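PDB 4ONY: extracellular solute-binding protein family 5 from Brucella melitensis, which probably binds peptides or related solutes in the periplasm and hands them to an ABC transporter for uptake. Local coordinates for residues V131-V136 against R167-T172; L137-I142 against P190-H195; L311-N316 against K447-Y452; F436-R441 against I461-H466. All coordinates share one frame; numbering follows the deposited sequence.

Contact 1 (V131-V136 against R167-T172); sequences VTVDDV and RSVRFT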
# COMPACT_ATOMS: atom_id res chain seq x y z
N VAL A 131 4.26 13.76 -28.51
CA VAL A 131 3.09 13.44 -27.71
C VAL A 131 2.07 14.57 -27.84
O VAL A 131 2.37 15.72 -27.54
CB VAL A 131 3.46 13.27 -26.25
CG1 VAL A 131 2.23 12.87 -25.45
CG2 VAL A 131 4.57 12.23 -26.10
N THR A 132 0.85 14.24 -28.24
CA THR A 132 -0.16 15.24 -28.61
C THR A 132 -1.47 15.03 -27.88
O THR A 132 -1.74 13.96 -27.27
CB THR A 132 -0.49 15.18 -30.12
OG1 THR A 132 -1.12 13.93 -30.43
CG2 THR A 132 0.75 15.33 -30.98
N VAL A 133 -2.35 16.02 -28.02
CA VAL A 133 -3.69 15.92 -27.46
C VAL A 133 -4.43 14.78 -28.12
O VAL A 133 -5.21 14.09 -27.47
CB VAL A 133 -4.46 17.24 -27.62
CG1 VAL A 133 -5.97 17.07 -27.35
CG2 VAL A 133 -3.89 18.27 -26.68
N ASP A 134 -4.19 14.58 -29.41
CA ASP A 134 -4.78 13.46 -30.09
C ASP A 134 -4.39 12.10 -29.44
O ASP A 134 -5.22 11.21 -29.34
CB ASP A 134 -4.40 13.49 -31.56
CG ASP A 134 -5.28 12.62 -32.37
OD1 ASP A 134 -6.51 12.88 -32.39
OD2 ASP A 134 -4.75 11.68 -32.99
N ASP A 135 -3.15 11.95 -28.99
CA ASP A 135 -2.75 10.73 -28.21
C ASP A 135 -3.58 10.56 -26.94
O ASP A 135 -3.98 9.43 -26.60
CB ASP A 135 -1.26 10.74 -27.85
CG ASP A 135 -0.36 10.58 -29.07
OD1 ASP A 135 -0.59 9.64 -29.88
OD2 ASP A 135 0.62 11.38 -29.20
N VAL A 136 -3.84 11.66 -26.23
CA VAL A 136 -4.65 11.61 -25.01
C VAL A 136 -6.07 11.15 -25.35
O VAL A 136 -6.61 10.26 -24.70
CB VAL A 136 -4.73 12.96 -24.29
CG1 VAL A 136 -5.61 12.87 -23.03
CG2 VAL A 136 -3.34 13.49 -23.95
N ARG A 167 -2.32 22.42 -27.59
CA ARG A 167 -1.76 21.40 -26.72
C ARG A 167 -2.57 21.21 -25.44
O ARG A 167 -2.05 20.65 -24.49
CB ARG A 167 -0.32 21.76 -26.36
CG ARG A 167 0.57 21.95 -27.56
CD ARG A 167 2.00 22.01 -27.18
NE ARG A 167 2.19 22.92 -26.08
CZ ARG A 167 2.24 24.25 -26.19
NH1 ARG A 167 2.41 24.98 -25.10
NH2 ARG A 167 2.11 24.84 -27.38
N SER A 168 -3.84 21.65 -25.43
CA SER A 168 -4.68 21.58 -24.21
C SER A 168 -5.86 20.64 -24.32
O SER A 168 -6.55 20.60 -25.33
CB SER A 168 -5.25 22.95 -23.86
OG SER A 168 -4.25 23.72 -23.27
N VAL A 169 -6.13 19.93 -23.25
CA VAL A 169 -7.23 18.99 -23.19
C VAL A 169 -7.99 19.14 -21.90
O VAL A 169 -7.42 19.17 -20.82
CB VAL A 169 -6.75 17.55 -23.44
CG1 VAL A 169 -5.71 17.08 -22.39
CG2 VAL A 169 -7.93 16.62 -23.45
N ARG A 170 -9.30 19.21 -21.99
CA ARG A 170 -10.16 19.37 -20.82
C ARG A 170 -11.09 18.17 -20.61
O ARG A 170 -11.72 17.71 -21.53
CB ARG A 170 -11.01 20.64 -20.95
CG ARG A 170 -11.95 20.80 -19.76
CD ARG A 170 -12.87 22.01 -19.82
NE ARG A 170 -12.14 23.25 -19.59
CZ ARG A 170 -12.59 24.31 -18.87
NH1 ARG A 170 -13.80 24.30 -18.30
NH2 ARG A 170 -11.82 25.39 -18.74
N PHE A 171 -11.14 17.68 -19.37
CA PHE A 171 -12.07 16.62 -18.96
C PHE A 171 -13.16 17.27 -18.13
O PHE A 171 -12.86 17.92 -17.13
CB PHE A 171 -11.34 15.61 -18.04
CG PHE A 171 -10.23 14.86 -18.72
CD1 PHE A 171 -9.00 15.44 -18.94
CD2 PHE A 171 -10.41 13.55 -19.13
CE1 PHE A 171 -7.98 14.74 -19.57
CE2 PHE A 171 -9.41 12.86 -19.76
CZ PHE A 171 -8.19 13.45 -19.99
N THR A 172 -14.40 17.15 -18.56
CA THR A 172 -15.55 17.61 -17.76
C THR A 172 -16.26 16.41 -17.17
O THR A 172 -16.60 15.48 -17.90
CB THR A 172 -16.53 18.41 -18.62
OG1 THR A 172 -15.82 19.44 -19.28
CG2 THR A 172 -17.68 19.02 -17.77

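Contact 2 (L137-I142 against P190-H195); sequences LFTYDI and PVLPKH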
# COMPACT_ATOMS: atom_id res chain seq x y z
N LEU A 137 -6.66 11.74 -26.38
CA LEU A 137 -8.03 11.37 -26.73
C LEU A 137 -8.09 9.91 -27.12
O LEU A 137 -9.02 9.18 -26.73
CB LEU A 137 -8.59 12.24 -27.89
CG LEU A 137 -8.71 13.75 -27.69
CD1 LEU A 137 -9.34 14.43 -28.90
CD2 LEU A 137 -9.51 14.07 -26.45
N PHE A 138 -7.12 9.49 -27.94
CA PHE A 138 -7.02 8.12 -28.37
C PHE A 138 -6.94 7.19 -27.16
O PHE A 138 -7.60 6.13 -27.12
CB PHE A 138 -5.79 7.95 -29.25
CG PHE A 138 -5.33 6.54 -29.41
CD1 PHE A 138 -5.94 5.70 -30.31
CD2 PHE A 138 -4.24 6.09 -28.72
CE1 PHE A 138 -5.49 4.40 -30.48
CE2 PHE A 138 -3.79 4.78 -28.86
CZ PHE A 138 -4.42 3.94 -29.72
N THR A 139 -6.13 7.59 -26.19
CA THR A 139 -5.89 6.79 -24.98
C THR A 139 -7.18 6.46 -24.25
O THR A 139 -7.42 5.30 -23.89
CB THR A 139 -4.91 7.49 -23.99
OG1 THR A 139 -3.62 7.65 -24.60
CG2 THR A 139 -4.74 6.67 -22.74
N TYR A 140 -8.03 7.47 -24.02
CA TYR A 140 -9.31 7.24 -23.28
C TYR A 140 -10.29 6.42 -24.13
O TYR A 140 -11.05 5.58 -23.59
CB TYR A 140 -9.92 8.55 -22.75
CG TYR A 140 -9.11 9.01 -21.56
CD1 TYR A 140 -7.90 9.64 -21.73
CD2 TYR A 140 -9.51 8.70 -20.26
CE1 TYR A 140 -7.10 9.98 -20.65
CE2 TYR A 140 -8.73 9.03 -19.17
CZ TYR A 140 -7.52 9.68 -19.35
OH TYR A 140 -6.71 9.99 -18.25
N ASP A 141 -10.27 6.65 -25.44
CA ASP A 141 -11.06 5.84 -26.38
C ASP A 141 -10.66 4.32 -26.28
O ASP A 141 -11.48 3.47 -25.86
CB ASP A 141 -10.87 6.39 -27.80
CG ASP A 141 -11.62 5.60 -28.86
OD1 ASP A 141 -12.52 4.82 -28.53
OD2 ASP A 141 -11.27 5.72 -30.03
N ILE A 142 -9.40 4.01 -26.56
CA ILE A 142 -9.00 2.63 -26.64
C ILE A 142 -9.02 1.89 -25.30
O ILE A 142 -9.36 0.72 -25.26
CB ILE A 142 -7.65 2.43 -27.36
CG1 ILE A 142 -7.47 0.96 -27.74
CG2 ILE A 142 -6.48 2.88 -26.51
CD1 ILE A 142 -6.22 0.71 -28.57
N PRO A 190 -2.21 6.15 -18.11
CA PRO A 190 -1.12 6.46 -19.03
C PRO A 190 -1.52 7.41 -20.12
O PRO A 190 -2.71 7.80 -20.22
CB PRO A 190 -0.82 5.09 -19.63
CG PRO A 190 -2.19 4.48 -19.73
CD PRO A 190 -2.86 4.88 -18.45
N VAL A 191 -0.53 7.83 -20.91
CA VAL A 191 -0.78 8.32 -22.24
C VAL A 191 -0.11 7.33 -23.19
O VAL A 191 1.07 7.00 -23.05
CB VAL A 191 -0.27 9.77 -22.44
CG1 VAL A 191 -0.65 10.27 -23.83
CG2 VAL A 191 -0.88 10.69 -21.40
N LEU A 192 -0.90 6.89 -24.19
CA LEU A 192 -0.54 5.90 -25.20
C LEU A 192 -0.35 6.55 -26.58
O LEU A 192 -1.01 7.54 -26.92
CB LEU A 192 -1.66 4.87 -25.34
CG LEU A 192 -2.06 4.14 -24.06
CD1 LEU A 192 -3.13 3.10 -24.30
CD2 LEU A 192 -0.84 3.46 -23.40
N PRO A 193 0.56 6.00 -27.40
CA PRO A 193 0.86 6.53 -28.73
C PRO A 193 -0.07 6.03 -29.85
O PRO A 193 0.07 4.88 -30.29
CB PRO A 193 2.27 6.03 -28.99
CG PRO A 193 2.37 4.76 -28.22
CD PRO A 193 1.49 4.93 -27.02
N LYS A 194 -0.98 6.89 -30.31
CA LYS A 194 -1.90 6.54 -31.39
C LYS A 194 -1.14 6.02 -32.60
O LYS A 194 -1.55 5.01 -33.18
CB LYS A 194 -2.70 7.74 -31.83
CG LYS A 194 -3.81 7.40 -32.82
CD LYS A 194 -4.64 8.63 -33.14
CE LYS A 194 -5.81 8.28 -34.03
NZ LYS A 194 -6.55 9.53 -34.37
N HIS A 195 -0.04 6.68 -32.95
CA HIS A 195 0.67 6.33 -34.18
C HIS A 195 1.35 4.98 -34.09
O HIS A 195 1.60 4.39 -35.12
CB HIS A 195 1.74 7.35 -34.54
CG HIS A 195 2.97 7.25 -33.69
ND1 HIS A 195 3.05 7.78 -32.42
CD2 HIS A 195 4.18 6.66 -33.93
CE1 HIS A 195 4.25 7.53 -31.92
NE2 HIS A 195 4.95 6.87 -32.82
O HOH W 1 -4.07 10.19 -19.22

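Contact 3 (L311-N316 against K447-Y452); sequences LGFVFN and KIALAY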
# COMPACT_ATOMS: atom_id res chain seq x y z
N LEU A 311 -1.39 -6.29 10.09
CA LEU A 311 -1.52 -7.72 10.18
C LEU A 311 -2.16 -7.96 11.56
O LEU A 311 -1.68 -7.45 12.57
CB LEU A 311 -0.14 -8.42 10.12
CG LEU A 311 -0.13 -9.93 10.35
CD1 LEU A 311 -0.90 -10.67 9.26
CD2 LEU A 311 1.29 -10.45 10.37
N GLY A 312 -3.21 -8.75 11.61
CA GLY A 312 -3.87 -9.06 12.87
C GLY A 312 -4.69 -10.31 12.83
O GLY A 312 -5.01 -10.79 11.72
N PHE A 313 -5.07 -10.82 14.01
CA PHE A 313 -6.11 -11.83 14.06
C PHE A 313 -7.42 -11.10 13.92
O PHE A 313 -7.58 -10.02 14.48
CB PHE A 313 -6.10 -12.61 15.36
CG PHE A 313 -4.92 -13.49 15.54
CD1 PHE A 313 -4.80 -14.68 14.84
CD2 PHE A 313 -3.93 -13.18 16.47
CE1 PHE A 313 -3.74 -15.54 15.03
CE2 PHE A 313 -2.85 -14.06 16.68
CZ PHE A 313 -2.76 -15.24 15.96
N VAL A 314 -8.32 -11.64 13.12
CA VAL A 314 -9.60 -11.04 12.83
C VAL A 314 -10.71 -11.85 13.44
O VAL A 314 -10.81 -13.04 13.22
CB VAL A 314 -9.85 -10.93 11.31
CG1 VAL A 314 -11.15 -10.18 11.07
CG2 VAL A 314 -8.75 -10.11 10.64
N PHE A 315 -11.54 -11.21 14.25
CA PHE A 315 -12.72 -11.84 14.82
C PHE A 315 -13.87 -11.73 13.82
O PHE A 315 -14.22 -10.62 13.40
CB PHE A 315 -13.20 -11.09 16.08
CG PHE A 315 -12.23 -11.11 17.25
CD1 PHE A 315 -12.17 -12.22 18.10
CD2 PHE A 315 -11.47 -10.00 17.53
CE1 PHE A 315 -11.31 -12.24 19.21
CE2 PHE A 315 -10.59 -10.00 18.62
CZ PHE A 315 -10.52 -11.13 19.46
N ASN A 316 -14.49 -12.86 13.46
CA ASN A 316 -15.76 -12.79 12.73
C ASN A 316 -16.93 -12.48 13.66
O ASN A 316 -17.54 -13.37 14.24
CB ASN A 316 -16.07 -14.08 11.96
CG ASN A 316 -17.26 -13.95 11.03
OD1 ASN A 316 -17.88 -12.89 10.95
ND2 ASN A 316 -17.59 -15.05 10.34
N LYS A 447 2.31 -21.05 13.11
CA LYS A 447 3.24 -20.81 14.18
C LYS A 447 2.73 -19.71 15.12
O LYS A 447 2.78 -19.87 16.34
CB LYS A 447 4.60 -20.43 13.63
CG LYS A 447 5.64 -20.26 14.72
CD LYS A 447 6.88 -19.55 14.18
CE LYS A 447 7.66 -20.40 13.19
NZ LYS A 447 8.71 -19.58 12.53
N ILE A 448 2.23 -18.62 14.57
CA ILE A 448 1.72 -17.53 15.41
C ILE A 448 0.37 -17.88 16.07
O ILE A 448 0.11 -17.52 17.21
CB ILE A 448 1.69 -16.18 14.66
CG1 ILE A 448 1.57 -15.03 15.64
CG2 ILE A 448 0.58 -16.05 13.67
CD1 ILE A 448 2.77 -14.92 16.55
N ALA A 449 -0.44 -18.65 15.38
CA ALA A 449 -1.71 -19.10 15.94
C ALA A 449 -1.47 -20.05 17.14
O ALA A 449 -2.17 -19.99 18.14
CB ALA A 449 -2.53 -19.79 14.89
N LEU A 450 -0.46 -20.91 17.00
CA LEU A 450 -0.05 -21.81 18.07
C LEU A 450 0.35 -21.02 19.28
O LEU A 450 0.03 -21.41 20.38
CB LEU A 450 1.11 -22.72 17.63
CG LEU A 450 0.68 -23.92 16.77
CD1 LEU A 450 1.88 -24.54 16.04
CD2 LEU A 450 -0.00 -24.99 17.64
N ALA A 451 1.08 -19.93 19.10
CA ALA A 451 1.50 -19.12 20.23
C ALA A 451 0.28 -18.49 20.92
O ALA A 451 0.19 -18.49 22.13
CB ALA A 451 2.51 -18.08 19.80
N TYR A 452 -0.68 -17.97 20.14
CA TYR A 452 -1.87 -17.37 20.70
C TYR A 452 -2.72 -18.45 21.42
O TYR A 452 -3.23 -18.23 22.52
CB TYR A 452 -2.69 -16.72 19.58
CG TYR A 452 -3.84 -15.84 19.96
CD1 TYR A 452 -3.90 -15.17 21.18
CD2 TYR A 452 -4.84 -15.57 19.04
CE1 TYR A 452 -4.95 -14.33 21.52
CE2 TYR A 452 -5.90 -14.71 19.35
CZ TYR A 452 -5.96 -14.09 20.62
OH TYR A 452 -7.00 -13.21 20.94

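Contact 4 (F436-R441 against I461-H466); sequences FEIMTR and IAVEIH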
# COMPACT_ATOMS: atom_id res chain seq x y z
N PHE A 436 -13.24 -22.08 19.78
CA PHE A 436 -13.35 -21.57 18.45
C PHE A 436 -12.20 -22.05 17.58
O PHE A 436 -11.25 -22.67 18.08
CB PHE A 436 -13.45 -20.05 18.43
CG PHE A 436 -12.23 -19.31 18.92
CD1 PHE A 436 -11.26 -18.87 18.02
CD2 PHE A 436 -12.13 -18.92 20.25
CE1 PHE A 436 -10.18 -18.13 18.45
CE2 PHE A 436 -11.06 -18.16 20.69
CZ PHE A 436 -10.08 -17.78 19.79
N GLU A 437 -12.33 -21.81 16.29
CA GLU A 437 -11.34 -22.23 15.31
C GLU A 437 -10.57 -21.04 14.71
O GLU A 437 -11.17 -20.03 14.30
CB GLU A 437 -12.04 -22.97 14.15
CG GLU A 437 -11.14 -23.43 13.02
CD GLU A 437 -11.95 -23.96 11.88
OE1 GLU A 437 -12.38 -23.21 11.01
OE2 GLU A 437 -12.14 -25.19 11.81
N ILE A 438 -9.26 -21.18 14.60
CA ILE A 438 -8.47 -20.25 13.78
C ILE A 438 -8.11 -20.94 12.45
O ILE A 438 -7.39 -21.97 12.45
CB ILE A 438 -7.18 -19.81 14.48
CG1 ILE A 438 -7.51 -19.15 15.84
CG2 ILE A 438 -6.43 -18.81 13.61
CD1 ILE A 438 -6.29 -18.78 16.65
N MET A 439 -8.64 -20.41 11.34
CA MET A 439 -8.33 -20.94 10.02
C MET A 439 -7.05 -20.26 9.54
O MET A 439 -6.98 -19.00 9.41
CB MET A 439 -9.47 -20.69 9.04
CG MET A 439 -9.25 -21.32 7.65
SD MET A 439 -10.65 -21.20 6.48
CE MET A 439 -10.74 -19.37 6.24
N THR A 440 -6.04 -21.08 9.25
CA THR A 440 -4.72 -20.58 8.83
C THR A 440 -4.35 -21.03 7.42
O THR A 440 -4.81 -22.08 6.96
CB THR A 440 -3.64 -21.10 9.75
OG1 THR A 440 -3.76 -22.51 9.88
CG2 THR A 440 -3.78 -20.47 11.09
N ARG A 441 -3.53 -20.24 6.73
CA ARG A 441 -3.19 -20.63 5.32
C ARG A 441 -1.81 -21.17 5.10
O ARG A 441 -1.51 -21.56 3.98
CB ARG A 441 -3.35 -19.53 4.28
CG ARG A 441 -3.69 -18.15 4.71
CD ARG A 441 -3.22 -17.18 3.63
NE ARG A 441 -4.13 -16.04 3.44
CZ ARG A 441 -4.88 -15.81 2.35
NH1 ARG A 441 -4.89 -16.62 1.27
NH2 ARG A 441 -5.65 -14.73 2.33
N ILE A 461 -9.76 -21.63 27.51
CA ILE A 461 -10.39 -21.53 26.19
C ILE A 461 -9.78 -22.54 25.19
O ILE A 461 -8.57 -22.60 25.04
CB ILE A 461 -10.22 -20.11 25.63
CG1 ILE A 461 -10.78 -19.12 26.63
CG2 ILE A 461 -10.90 -20.00 24.26
CD1 ILE A 461 -10.49 -17.69 26.27
N ALA A 462 -10.61 -23.33 24.53
CA ALA A 462 -10.13 -24.33 23.62
C ALA A 462 -10.10 -23.74 22.18
O ALA A 462 -11.11 -23.28 21.65
CB ALA A 462 -11.03 -25.55 23.68
N VAL A 463 -8.96 -23.77 21.54
CA VAL A 463 -8.82 -23.23 20.21
C VAL A 463 -8.33 -24.26 19.26
O VAL A 463 -7.35 -24.90 19.54
CB VAL A 463 -7.79 -22.09 20.24
CG1 VAL A 463 -7.57 -21.52 18.86
CG2 VAL A 463 -8.24 -21.01 21.19
N GLU A 464 -9.01 -24.45 18.13
CA GLU A 464 -8.60 -25.40 17.09
C GLU A 464 -7.88 -24.64 15.98
O GLU A 464 -8.36 -23.60 15.53
CB GLU A 464 -9.83 -26.12 16.54
CG GLU A 464 -10.66 -26.85 17.61
CD GLU A 464 -12.07 -27.14 17.17
OE1 GLU A 464 -12.55 -26.72 16.08
OE2 GLU A 464 -12.75 -27.79 17.96
N ILE A 465 -6.72 -25.10 15.57
CA ILE A 465 -6.03 -24.47 14.46
C ILE A 465 -6.21 -25.36 13.26
O ILE A 465 -5.82 -26.52 13.28
CB ILE A 465 -4.55 -24.22 14.77
CG1 ILE A 465 -4.46 -23.21 15.93
CG2 ILE A 465 -3.85 -23.64 13.55
CD1 ILE A 465 -3.12 -23.16 16.59
N HIS A 466 -6.81 -24.85 12.20
CA HIS A 466 -7.12 -25.66 11.05
C HIS A 466 -6.49 -25.04 9.80
O HIS A 466 -6.91 -23.95 9.39
CB HIS A 466 -8.64 -25.68 10.95
CG HIS A 466 -9.15 -26.60 9.88
ND1 HIS A 466 -9.91 -26.15 8.82
CD2 HIS A 466 -8.95 -27.91 9.67
CE1 HIS A 466 -10.16 -27.16 8.00
NE2 HIS A 466 -9.60 -28.24 8.50
O HOH W 2 -11.75 -27.01 13.54

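Contact 1 (V131-V136 against R167-T172)
Val133 and Val136 on the first turn of helix 133-146 are the two residues of 131-136 that touch strand 168-173, and the interface is small, 212 Å² summed over both sides. Just ahead of them, Thr132 holds the N-cap position. Its OG1 accepts from Asp135 N at 3.2 Å, while Thr132 N donates to Asp135 OD2 at 3.0 Å, approaching that oxygen on its anti side and 21° out of the carboxylate plane. These reciprocal bonds define a capping box, and Trp125 NE1 adds a further grip on Asp135 OD2. Val133 comes next, and its two methyls have separate tasks. CG2, beside the backbone N, presses on the backbone where the strand begins, 3.5 Å from Arg167 C. CG1, anti to that N (chi1 167°), lies 4.0 Å from Val169 CB, and the two side chains run antiparallel past one another. Three residues on, Val136 spreads one methyl over two partners: CG1 is 4.3 Å from Val169 CG1 and 4.0 Å from Phe171 CZ. The Phe171 ring also meets Tyr140 edge-to-face, which ties it to the next turn of the helix. Arg167, just before the strand, and Ser168, its first residue, turn their polar ends elsewhere: Arg167 NE bonds to Leu119 O and Ser168 OG to Thr118 OG1. Between the two segments the evidence is for van der Waals packing, methyl on methyl, ring and peptide backbone, without a hydrogen bond. It is a capped helix packed on one face of an antiparallel sheet, alpha+beta in type, within the family 5 solute-binding region.

Contact 2 (L137-I142 against P190-H195)
Thr139 and Leu192 bring their CA atoms within 5.4 Å, and Phe138 and Lys194 theirs within 6.2 Å, where the irregular segment 190-195 passes helix 133-146. This is helix-to-loop packing fastened by a side-chain-to-backbone bond: Leu192 N donates to Thr139 OG1 at 2.9 Å, and the N-H...O angle of 166° makes it nearly straight. The same hydroxyl also bonds to Asp135 O one turn back in the helix, so this buried oxygen is engaged on both counts and its rotation is fixed. With chi1 at -63°, OG1 sits anti to the carbonyl carbon, and CG2 is placed over the loop backbone, 3.4 Å from Pro190 O. Phe138 carries the largest share of the buried area. Lys194 CA stands over one face of its ring, 3.7 Å from the centroid and 18° off the normal, a CH-pi contact. Beyond CA, the extended lysine chain crosses the ring obliquely, with CG nearest to CD1, before NZ reaches a salt bridge with Asp134. The opposite ring face is covered from within the helix by Ile142 CG2, while Leu192 O lies at the edge near CD2. Leu192 in turn directs CD1 to that same isoleucine methyl at 4.0 Å, the two side chains crossing at about a right angle. The ring is thus held between loop backbone and helix side chain. At the start of 190-195, a water donates to Pro190 O at 2.9 Å and also bonds with Tyr140 OH at 2.8 Å.

Contact 3 (L311-N316 against K447-Y452)
Phe313 and Tyr452 form an offset stack, with ring centroids 4.7 Å apart and planes inclined by 26°, and this pair carries most of the interface between strand 310-315 and helix 443-458. That helix is the crossover of the beta-alpha-beta unit 435-440/443-458/462-467, and it packs here on the mixed sheet containing strand 310-315. Tyr452 leaves the helix with CG anti to the backbone N (chi1 -170°). Its second torsion, 26°, is far from the perpendicular setting usual for tyrosine and turns CD2 against the phenylalanine. That atom is 3.4 Å from Phe313 CE2, over one face and displaced toward the rim, so the rings overlap by their borders and not centre on centre. The side chains run past each other in opposite directions, one from the strand, one from the helix, and the tyrosine CB is also 3.9 Å from Phe313 CZ. The far end of the Phe313 ring meets the helix backbone edge-on. Ala449 CA lies 4.0 Å from CZ, and Ile448 O lies in the ring plane at 3.9 Å from the same carbon, although that oxygen already accepts the helical bond from Tyr452 N. Ile448 adds its CG2 methyl at 4.1 Å from CZ. Phe315 takes a smaller part, its CZ being 4.3 Å from Tyr452 OH. That hydroxyl bonds to Leu331 O, so it is satisfied outside the stack. Chemically the contact is dispersion between aromatic and aliphatic surfaces, and the ring edge facing a carbonyl oxygen may add a slight electrostatic gain, while the two segments share no direct hydrogen bond.

Contact 4 (F436-R441 against I461-H466)
Phe436 and Val463 make the apolar centre: Val463 CG2 stands over the phenylalanine ring, 4.2 Å from its centroid and 23° off the normal, a CH-pi contact. The two strands are the parallel neighbours of a beta-alpha-beta unit connected by helix 443-458, whose Leu456 touches both residues. The phenylalanine CG takes the position between backbone N and carbonyl carbon (chi1 65°), and its CE2 also meets Ile461 CG2 at 4.0 Å. On the same sheet face, Ile438 CD1 packs on Val463 CG1 at 3.7 Å. Between the faces, five backbone bonds join the strands from Phe436 N to Thr440 N. The shortest runs from Ile438 N to Glu464 O, 2.7 Å, and is nearly collinear with the carbonyl. The other face is largely polar, with Met439 beside Glu437, Glu464 and His466. Glu437 lays its carboxylate beside His466, OE2 being 3.6 Å from CB, while its OE1 forms a salt bridge with Arg476, which would probably temper the nearby like charge of Glu464. A water sits between the carboxylates, with Glu437 OE2 and Glu464 OE1 4.6 Å apart, and donates to Glu464 OE1 at 2.7 Å.

How the contacts relate
The contacts fall into two pairs on opposite sides of the chain's centre. Contacts 1 and 2 share helix 133-146, with centres 10 Å apart, and meet directly: Lys194 N is 2.8 Å from Asp135 OD1, a probable hydrogen bond, so Asp135 of the capping box probably also helps position the loop of contact 2. Contacts 3 and 4, 9 Å apart, use one mixed sheet and the helix of its beta-alpha-beta unit, and Ile465 CD1 packs 3.5 Å from Leu450 N. Between the pairs, centres lie 47 to 56 Å apart, with no touch. None of the eight segments supplies the residues of the 1-ethoxy-2-(2-ethoxyethoxy)ethane pocket, Gln222, Gln225, Arg226, Tyr256 and Tyr257.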